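Local coordinates for protein AA9 family lytic polysaccharide monooxygenase D (PDB 5UFV) that uses a copper centre to cleave cellulose and related polysaccharides oxidatively, yielding C1-oxidised chains with O2 or H2O2 as cosubstrate, at residues Q77-V82 with Q215-P220; W73-G78 with L157-Q162; G89-C94 with N150-H155. All coordinates share one frame; numbering follows the deposited sequence.

Contact 1. Residues Q77-V82 with Q215-P220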
loop_
_atom_site.group_PDB
_atom_site.type_symbol
_atom_site.label_atom_id
_atom_site.label_comp_id
_atom_site.label_asym_id
_atom_site.label_seq_id
_atom_site.Cartn_x
_atom_site.Cartn_y
_atom_site.Cartn_z
ATOM N N GLN A 77 -13.832 -4.385 4.632
ATOM C CA GLN A 77 -14.179 -3.392 3.625
ATOM C C GLN A 77 -13.090 -2.353 3.398
ATOM O O GLN A 77 -12.659 -1.680 4.312
ATOM C CB GLN A 77 -15.438 -2.651 4.034
ATOM C CG GLN A 77 -16.663 -3.536 4.169
ATOM C CD GLN A 77 -16.824 -4.119 5.558
ATOM O OE1 GLN A 77 -16.438 -3.519 6.554
ATOM N NE2 GLN A 77 -17.401 -5.301 5.625
ATOM N N GLY A 78 -12.668 -2.236 2.157
ATOM C CA GLY A 78 -11.889 -1.125 1.689
ATOM C C GLY A 78 -10.829 -1.604 0.705
ATOM O O GLY A 78 -10.584 -2.808 0.561
ATOM N N PRO A 79 -10.183 -0.661 0.012
ATOM C CA PRO A 79 -9.181 -1.019 -0.975
ATOM C C PRO A 79 -7.771 -1.378 -0.457
ATOM O O PRO A 79 -7.398 -1.087 0.682
ATOM C CB PRO A 79 -9.106 0.236 -1.847
ATOM C CG PRO A 79 -9.431 1.333 -0.927
ATOM C CD PRO A 79 -10.505 0.773 -0.038
ATOM N N ILE A 80 -7.027 -2.025 -1.337
ATOM C CA ILE A 80 -5.634 -2.330 -1.151
ATOM C C ILE A 80 -4.908 -1.499 -2.190
ATOM O O ILE A 80 -5.301 -1.512 -3.349
ATOM C CB ILE A 80 -5.365 -3.809 -1.495
ATOM C CG1 ILE A 80 -6.183 -4.709 -0.586
ATOM C CG2 ILE A 80 -3.893 -4.129 -1.383
ATOM C CD1 ILE A 80 -6.056 -6.169 -0.921
ATOM N N LEU A 81 -3.859 -0.795 -1.781
ATOM C CA LEU A 81 -2.994 -0.115 -2.717
ATOM C C LEU A 81 -1.526 -0.460 -2.479
ATOM O O LEU A 81 -1.079 -0.524 -1.332
ATOM C CB LEU A 81 -3.170 1.383 -2.589
ATOM C CG LEU A 81 -4.510 1.930 -3.101
ATOM C CD1 LEU A 81 -5.612 1.782 -2.069
ATOM C CD2 LEU A 81 -4.361 3.397 -3.491
ATOM N N VAL A 82 -0.783 -0.668 -3.568
ATOM C CA VAL A 82 0.629 -0.886 -3.482
ATOM C C VAL A 82 1.311 0.071 -4.407
ATOM O O VAL A 82 0.991 0.116 -5.582
ATOM C CB VAL A 82 1.001 -2.294 -3.918
ATOM C CG1 VAL A 82 2.482 -2.531 -3.649
ATOM C CG2 VAL A 82 0.110 -3.328 -3.225
ATOM N N GLN A 215 -23.341 1.348 -5.995
ATOM C CA GLN A 215 -22.522 0.338 -5.357
ATOM C C GLN A 215 -21.314 0.047 -6.215
ATOM O O GLN A 215 -21.101 -1.069 -6.640
ATOM C CB GLN A 215 -23.367 -0.912 -5.110
ATOM C CG GLN A 215 -24.537 -0.636 -4.170
ATOM C CD GLN A 215 -24.066 -0.315 -2.761
ATOM O OE1 GLN A 215 -23.441 -1.147 -2.109
ATOM N NE2 GLN A 215 -24.343 0.896 -2.295
ATOM N N GLU A 216 -20.541 1.084 -6.494
ATOM C CA GLU A 216 -19.281 0.961 -7.229
ATOM C C GLU A 216 -18.340 1.739 -6.368
ATOM O O GLU A 216 -18.777 2.653 -5.697
ATOM C CB GLU A 216 -19.344 1.618 -8.613
ATOM C CG GLU A 216 -20.407 1.061 -9.562
ATOM C CD GLU A 216 -21.035 2.122 -10.509
ATOM O OE1 GLU A 216 -20.406 3.185 -10.779
ATOM O OE2 GLU A 216 -22.179 1.890 -10.996
ATOM N N TYR A 217 -17.067 1.370 -6.364
ATOM C CA TYR A 217 -16.049 2.118 -5.638
ATOM C C TYR A 217 -14.941 2.459 -6.605
ATOM O O TYR A 217 -14.338 1.576 -7.202
ATOM C CB TYR A 217 -15.503 1.293 -4.468
ATOM C CG TYR A 217 -14.469 2.020 -3.633
ATOM C CD1 TYR A 217 -14.844 2.991 -2.745
ATOM C CD2 TYR A 217 -13.122 1.738 -3.762
ATOM C CE1 TYR A 217 -13.909 3.668 -1.995
ATOM C CE2 TYR A 217 -12.162 2.409 -3.022
ATOM C CZ TYR A 217 -12.558 3.371 -2.122
ATOM O OH TYR A 217 -11.609 4.060 -1.377
ATOM N N LYS A 218 -14.691 3.745 -6.784
ATOM C CA LYS A 218 -13.529 4.196 -7.541
ATOM C C LYS A 218 -12.294 4.168 -6.589
ATOM O O LYS A 218 -12.255 4.852 -5.555
ATOM C CB LYS A 218 -13.801 5.597 -8.104
ATOM C CG LYS A 218 -12.647 6.232 -8.848
ATOM C CD LYS A 218 -12.327 5.511 -10.150
ATOM C CE LYS A 218 -11.036 6.042 -10.796
ATOM N NZ LYS A 218 -11.079 7.510 -11.124
ATOM N N ILE A 219 -11.287 3.383 -6.936
ATOM C CA ILE A 219 -10.079 3.327 -6.125
ATOM C C ILE A 219 -9.312 4.671 -6.213
ATOM O O ILE A 219 -9.085 5.212 -7.294
ATOM C CB ILE A 219 -9.209 2.106 -6.517
ATOM C CG1 ILE A 219 -9.997 0.808 -6.282
ATOM C CG2 ILE A 219 -7.946 2.020 -5.671
ATOM C CD1 ILE A 219 -9.326 -0.443 -6.807
ATOM N N PRO A 220 -8.931 5.230 -5.062
ATOM C CA PRO A 220 -8.231 6.520 -5.096
ATOM C C PRO A 220 -6.827 6.441 -5.659
ATOM O O PRO A 220 -6.269 5.358 -5.795
ATOM C CB PRO A 220 -8.176 6.948 -3.636
ATOM C CG PRO A 220 -8.443 5.729 -2.840
ATOM C CD PRO A 220 -9.250 4.794 -3.692
#
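Pro79 and Ile219 bring the two backbones to their nearest approach, a CA to CA distance of 6.8 Å, where the irregular segment 215-220 runs beside the start of strand 80-86. At that spacing the union is made by side chains, and the segments share no hydrogen bond. It is a worked example of how a loop without regular structure can lie against the side chains on one side of a sheet strand, mainly by apolar contact. Pro79 makes the largest contribution. Its ring turns toward Tyr217, and the two side chains cross at about a right angle. Pro79 CG lies 3.6 Å from Tyr217 CE2 and 3.5 Å from Tyr217 OH, meeting the phenol obliquely at its hydroxyl end. Tyr217 has CG anti to its backbone N (chi1 -178°), which starts the aromatic group off toward the proline. The phenol oxygen is occupied elsewhere, hydrogen-bonded to Asn203 O, and Trp126 makes an edge-to-face pair with the same ring, so that Tyr217 is held from several quarters. At the CB end of the proline ring, Pro79 CB approaches Ile219 CG2 at 4.4 Å. That methyl is shared: it also lies 4.3 Å from Leu81 CG, and thus bridges Pro79 and Leu81, two residues apart, whose side chains both point to segment 215-220. Leu81 CD2 rests 3.6 Å from Pro220 O, so a buried methyl lies beside a carbonyl whose hydrogen bond comes from Lys103 NZ. Strand 80-86, on which Leu81 lies, runs between strands 149-159 and 101-107 of the mixed sheet, and Ile219 extends the cover onto Lys103 and Glu106 of strand 101-107.

Contact 2. Residues W73-G78 with L157-Q162. With CU (copper (II) ion), chain G.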
loop_
_atom_site.group_PDB
_atom_site.type_symbol
_atom_site.label_atom_id
_atom_site.label_comp_id
_atom_site.label_asym_id
_atom_site.label_seq_id
_atom_site.Cartn_x
_atom_site.Cartn_y
_atom_site.Cartn_z
ATOM N N TRP A 73 -5.005 -8.827 10.650
ATOM C CA TRP A 73 -5.797 -7.863 9.921
ATOM C C TRP A 73 -7.273 -8.114 10.154
ATOM O O TRP A 73 -7.755 -9.212 9.947
ATOM C CB TRP A 73 -5.538 -7.939 8.424
ATOM C CG TRP A 73 -6.365 -6.928 7.743
ATOM C CD1 TRP A 73 -7.418 -7.141 6.910
ATOM C CD2 TRP A 73 -6.267 -5.528 7.918
ATOM N NE1 TRP A 73 -7.964 -5.939 6.521
ATOM C CE2 TRP A 73 -7.267 -4.934 7.123
ATOM C CE3 TRP A 73 -5.404 -4.709 8.650
ATOM C CZ2 TRP A 73 -7.432 -3.574 7.037
ATOM C CZ3 TRP A 73 -5.558 -3.355 8.564
ATOM C CH2 TRP A 73 -6.568 -2.791 7.760
ATOM N N THR A 74 -8.007 -7.080 10.513
ATOM C CA THR A 74 -9.345 -7.287 11.003
ATOM C C THR A 74 -10.484 -6.791 10.106
ATOM O O THR A 74 -11.608 -7.197 10.325
ATOM C CB THR A 74 -9.500 -6.721 12.432
ATOM O OG1 THR A 74 -9.391 -5.297 12.430
ATOM C CG2 THR A 74 -8.434 -7.297 13.338
ATOM N N HIS A 75 -10.227 -5.965 9.096
ATOM C CA HIS A 75 -11.346 -5.300 8.374
ATOM C C HIS A 75 -11.624 -5.861 6.981
ATOM O O HIS A 75 -10.717 -6.109 6.208
ATOM C CB HIS A 75 -11.107 -3.789 8.285
ATOM C CG HIS A 75 -10.846 -3.152 9.606
ATOM N ND1 HIS A 75 -11.771 -3.179 10.623
ATOM C CD2 HIS A 75 -9.757 -2.509 10.098
ATOM C CE1 HIS A 75 -11.264 -2.587 11.691
ATOM N NE2 HIS A 75 -10.049 -2.161 11.394
ATOM N N SER A 76 -12.897 -6.002 6.664
ATOM C CA SER A 76 -13.331 -6.633 5.430
ATOM C C SER A 76 -13.835 -5.683 4.365
ATOM O O SER A 76 -14.202 -6.125 3.307
ATOM C CB SER A 76 -14.416 -7.660 5.752
ATOM O OG SER A 76 -13.817 -8.716 6.478
ATOM N N GLN A 77 -13.832 -4.385 4.632
ATOM C CA GLN A 77 -14.179 -3.392 3.625
ATOM C C GLN A 77 -13.090 -2.353 3.398
ATOM O O GLN A 77 -12.659 -1.680 4.312
ATOM C CB GLN A 77 -15.438 -2.651 4.034
ATOM C CG GLN A 77 -16.663 -3.536 4.169
ATOM C CD GLN A 77 -16.824 -4.119 5.558
ATOM O OE1 GLN A 77 -16.438 -3.519 6.554
ATOM N NE2 GLN A 77 -17.401 -5.301 5.625
ATOM N N GLY A 78 -12.668 -2.236 2.157
ATOM C CA GLY A 78 -11.889 -1.125 1.689
ATOM C C GLY A 78 -10.829 -1.604 0.705
ATOM O O GLY A 78 -10.584 -2.808 0.561
ATOM N N LEU A 157 -3.586 -0.244 3.173
ATOM C CA LEU A 157 -4.940 -0.727 3.294
ATOM C C LEU A 157 -5.724 0.403 3.872
ATOM O O LEU A 157 -5.274 1.026 4.832
ATOM C CB LEU A 157 -5.032 -1.887 4.278
ATOM C CG LEU A 157 -4.174 -3.111 3.981
ATOM C CD1 LEU A 157 -4.535 -4.217 4.958
ATOM C CD2 LEU A 157 -4.319 -3.581 2.544
ATOM N N ILE A 158 -6.892 0.667 3.287
ATOM C CA ILE A 158 -7.787 1.712 3.759
ATOM C C ILE A 158 -9.079 1.039 4.194
ATOM O O ILE A 158 -9.856 0.584 3.351
ATOM C CB ILE A 158 -8.090 2.712 2.667
ATOM C CG1 ILE A 158 -6.805 3.244 2.053
ATOM C CG2 ILE A 158 -8.889 3.862 3.233
ATOM C CD1 ILE A 158 -7.075 4.219 0.912
ATOM N N ALA A 159 -9.293 0.947 5.502
ATOM C CA ALA A 159 -10.509 0.352 6.010
ATOM C C ALA A 159 -11.634 1.393 5.969
ATOM O O ALA A 159 -11.440 2.568 6.302
ATOM C CB ALA A 159 -10.314 -0.182 7.425
ATOM N N LEU A 160 -12.809 0.945 5.547
ATOM C CA LEU A 160 -13.959 1.820 5.360
ATOM C C LEU A 160 -15.218 1.340 6.113
ATOM O O LEU A 160 -16.309 1.749 5.761
ATOM C CB LEU A 160 -14.244 1.929 3.852
ATOM C CG LEU A 160 -13.104 2.490 2.975
ATOM C CD1 LEU A 160 -13.454 2.442 1.501
ATOM C CD2 LEU A 160 -12.788 3.912 3.333
ATOM N N HIS A 161 -15.061 0.471 7.123
ATOM C CA HIS A 161 -16.213 -0.029 7.887
ATOM C C HIS A 161 -16.995 1.109 8.521
ATOM O O HIS A 161 -18.230 1.037 8.544
ATOM C CB HIS A 161 -15.807 -1.040 8.970
ATOM C CG HIS A 161 -16.968 -1.664 9.707
ATOM N ND1 HIS A 161 -17.327 -1.288 10.986
ATOM C CD2 HIS A 161 -17.821 -2.657 9.362
ATOM C CE1 HIS A 161 -18.354 -2.011 11.392
ATOM N NE2 HIS A 161 -18.676 -2.847 10.424
ATOM N N GLN A 162 -16.299 2.150 9.016
ATOM C CA GLN A 162 -16.963 3.296 9.702
ATOM C C GLN A 162 -17.390 4.393 8.742
ATOM O O GLN A 162 -16.547 5.131 8.237
ATOM C CB GLN A 162 -16.048 3.983 10.757
ATOM C CG GLN A 162 -15.716 3.216 12.031
ATOM C CD GLN A 162 -16.952 2.826 12.836
ATOM O OE1 GLN A 162 -17.741 3.687 13.256
ATOM N NE2 GLN A 162 -17.132 1.512 13.048
HETATM CU CU CU G . -8.717 -1.681 12.798
#
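Leu157 and Trp73 reach toward each other tip to tip, and the methyl Leu157 CD1 sits over the indole as a CH-pi contact, 3.4 Å from the centroid of the Trp73 six-membered ring and only 7° off its normal. Trp73 CG is anti to its backbone N (chi1 -180°). On the opposite face lies His75 N, toward the rim. Trp73 NE1 donates to a lone pair of His75 O at 2.8 Å, though the bond is bent and the oxygen tilted out of the indole plane. His75 itself rests obliquely on Ala159, with CD2 3.6 Å from Ala159 CB, and its NE2 binds copper at 2.0 Å. The copper site, completed by methylated His1 and by Tyr169, has the histidine brace of this family. Further along, Leu160 N donates to Gln77 O (2.9 Å) from above the carbonyl plane. Gly78, lacking a side chain, lets its CA come within 3.1 Å of Ile158 O as a CA-H...O contact. Gln77 and His161 lie side by side, pointing the same way, amide and ring planes 34° apart: Gln77 OE1 meets the ring edge at His161 CD2 (3.2 Å), while Gln77 NE2 is hydrogen-bonded to Glu121 OE1 and Thr120 O. His161 probably contributes to O2 binding, as in related enzymes. Loop 73-78 joins strands 65-70 and 80-86 while leaning on strand 149-159 of the mixed sheet.

Contact 3. Residues G89-C94 with N150-H155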
loop_
_atom_site.group_PDB
_atom_site.type_symbol
_atom_site.label_atom_id
_atom_site.label_comp_id
_atom_site.label_asym_id
_atom_site.label_seq_id
_atom_site.Cartn_x
_atom_site.Cartn_y
_atom_site.Cartn_z
ATOM N N GLY A 89 18.640 9.059 -5.179
ATOM C CA GLY A 89 19.943 8.414 -5.014
ATOM C C GLY A 89 19.972 7.341 -3.960
ATOM O O GLY A 89 19.330 6.289 -4.082
ATOM N N ASP A 90 20.744 7.619 -2.923
ATOM C CA ASP A 90 20.912 6.737 -1.778
ATOM C C ASP A 90 19.572 6.557 -1.063
ATOM O O ASP A 90 18.824 7.534 -0.915
ATOM C CB ASP A 90 21.911 7.422 -0.852
ATOM C CG ASP A 90 22.334 6.573 0.315
ATOM O OD1 ASP A 90 22.089 5.349 0.290
ATOM O OD2 ASP A 90 22.915 7.149 1.272
ATOM N N PHE A 91 19.257 5.351 -0.598
ATOM C CA PHE A 91 18.091 5.179 0.285
ATOM C C PHE A 91 18.115 6.116 1.492
ATOM O O PHE A 91 17.084 6.565 1.945
ATOM C CB PHE A 91 18.011 3.782 0.867
ATOM C CG PHE A 91 17.582 2.728 -0.100
ATOM C CD1 PHE A 91 16.275 2.677 -0.535
ATOM C CD2 PHE A 91 18.479 1.757 -0.528
ATOM C CE1 PHE A 91 15.860 1.699 -1.409
ATOM C CE2 PHE A 91 18.071 0.760 -1.383
ATOM C CZ PHE A 91 16.751 0.729 -1.822
ATOM N N SER A 92 19.290 6.381 2.037
ATOM C CA SER A 92 19.381 7.173 3.252
ATOM C C SER A 92 18.909 8.605 3.078
ATOM O O SER A 92 18.507 9.232 4.059
ATOM C CB SER A 92 20.808 7.169 3.790
ATOM O OG SER A 92 21.284 5.842 3.894
ATOM N N SER A 93 18.954 9.139 1.859
ATOM C CA SER A 93 18.547 10.545 1.666
ATOM C C SER A 93 17.163 10.631 1.029
ATOM O O SER A 93 16.692 11.700 0.681
ATOM C CB SER A 93 19.600 11.335 0.875
ATOM O OG SER A 93 20.001 10.619 -0.256
ATOM N N CYS A 94 16.504 9.486 0.927
ATOM C CA CYS A 94 15.168 9.367 0.370
ATOM C C CYS A 94 14.178 9.522 1.535
ATOM O O CYS A 94 14.202 8.715 2.467
ATOM C CB CYS A 94 15.056 7.971 -0.230
ATOM S SG CYS A 94 13.733 7.643 -1.406
ATOM N N ASN A 150 17.266 2.435 -6.640
ATOM C CA ASN A 150 16.725 2.259 -5.307
ATOM C C ASN A 150 15.303 2.726 -5.256
ATOM O O ASN A 150 15.031 3.880 -5.603
ATOM C CB ASN A 150 17.553 3.036 -4.297
ATOM C CG ASN A 150 19.000 2.613 -4.301
ATOM O OD1 ASN A 150 19.349 1.506 -4.739
ATOM N ND2 ASN A 150 19.854 3.500 -3.847
ATOM N N TYR A 151 14.397 1.847 -4.817
ATOM C CA TYR A 151 12.984 2.195 -4.722
ATOM C C TYR A 151 12.415 1.874 -3.357
ATOM O O TYR A 151 12.812 0.906 -2.723
ATOM C CB TYR A 151 12.142 1.415 -5.730
ATOM C CG TYR A 151 12.252 1.793 -7.188
ATOM C CD1 TYR A 151 13.241 1.237 -7.985
ATOM C CD2 TYR A 151 11.317 2.614 -7.785
ATOM C CE1 TYR A 151 13.335 1.537 -9.333
ATOM C CE2 TYR A 151 11.396 2.935 -9.145
ATOM C CZ TYR A 151 12.407 2.389 -9.925
ATOM O OH TYR A 151 12.524 2.680 -11.281
ATOM N N LEU A 152 11.431 2.658 -2.943
ATOM C CA LEU A 152 10.581 2.285 -1.819
ATOM C C LEU A 152 9.354 1.627 -2.394
ATOM O O LEU A 152 8.932 1.943 -3.500
ATOM C CB LEU A 152 10.152 3.493 -1.018
ATOM C CG LEU A 152 11.243 4.495 -0.651
ATOM C CD1 LEU A 152 10.616 5.635 0.133
ATOM C CD2 LEU A 152 12.338 3.828 0.154
ATOM N N VAL A 153 8.792 0.695 -1.646
ATOM C CA VAL A 153 7.519 0.112 -2.013
ATOM C C VAL A 153 6.615 0.334 -0.831
ATOM O O VAL A 153 7.067 0.175 0.277
ATOM C CB VAL A 153 7.638 -1.380 -2.287
ATOM C CG1 VAL A 153 8.289 -2.106 -1.115
ATOM C CG2 VAL A 153 6.261 -1.965 -2.586
ATOM N N ARG A 154 5.354 0.706 -1.055
ATOM C CA ARG A 154 4.445 1.096 0.043
ATOM C C ARG A 154 3.135 0.330 -0.052
ATOM O O ARG A 154 2.456 0.376 -1.096
ATOM C CB ARG A 154 4.179 2.610 -0.025
ATOM C CG ARG A 154 3.069 3.143 0.859
ATOM C CD ARG A 154 3.015 4.652 0.706
ATOM N NE ARG A 154 1.964 5.223 1.533
ATOM C CZ ARG A 154 0.657 5.153 1.248
ATOM N NH1 ARG A 154 0.231 4.565 0.109
ATOM N NH2 ARG A 154 -0.226 5.678 2.105
ATOM N N HIS A 155 2.773 -0.371 1.023
ATOM C CA HIS A 155 1.507 -1.091 1.064
ATOM C C HIS A 155 0.574 -0.309 1.904
ATOM O O HIS A 155 0.972 0.178 2.943
ATOM C CB HIS A 155 1.667 -2.496 1.638
ATOM C CG HIS A 155 2.423 -3.410 0.735
ATOM N ND1 HIS A 155 3.795 -3.362 0.609
ATOM C CD2 HIS A 155 1.998 -4.335 -0.154
ATOM C CE1 HIS A 155 4.186 -4.243 -0.292
ATOM N NE2 HIS A 155 3.115 -4.841 -0.773
#
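Phe91 and Asn150 form a ring-on-amide stack that ties a single 3-10 turn, residues 91-93, to strand 149-159 at one end of the AA9 beta-sandwich. The two planes are only 16° apart. Asn150 has CG anti to its carbonyl carbon (chi1 -58°), and its CB lies over one face of the phenyl, 3.6 Å from the Phe91 centroid but offset toward the rim, the amide continuing over CE2. Phe91 has the same first torsion; although its CB points neither at the strand nor away from it, the ring end swings nearer. Its edge then faces Tyr151 O, 3.4 Å from Phe91 CE1. Leu152 slides past the ring in the opposite direction, CD2 to Phe91 CD1, and its other methyl, CD1, packs 4.0 Å from Cys94 SG. That sulfur is joined to Cys87 in a disulfide, which closes the loop just beyond strand 80-86. The polar end of Asn150 is gripped at both atoms: OD1 accepts from Lys176 NZ, whereas ND2 donates to Gly89 O at 2.8 Å, with an N-H...O angle of 140° and the donor tilted out of the carbonyl plane.

Overall arrangement
All contacts draw on one mixed sheet, in which strands 80-86 and 149-159 are neighbours. Contacts 1 and 2 are buried, lie about 10 Å apart between centres, share Gln77 and Gly78, and touch where Leu160 packs on Pro79 and Tyr217. Contact 3, partly buried, lies across the chain's centre, about 25 Å from contact 1 and 27 Å from contact 2 between centres, yet Val82 of contact 1 packs against its Val153 and His155. Strand 149-159 serves contacts 2 and 3 at its two ends. Chemistry follows place: contact 1 is mainly apolar, contact 2 mixes backbone bonding, aromatic packing and metal ligation, and contact 3 pairs an amide-on-ring stack with a side-chain-to-backbone hydrogen bond beside a disulfide.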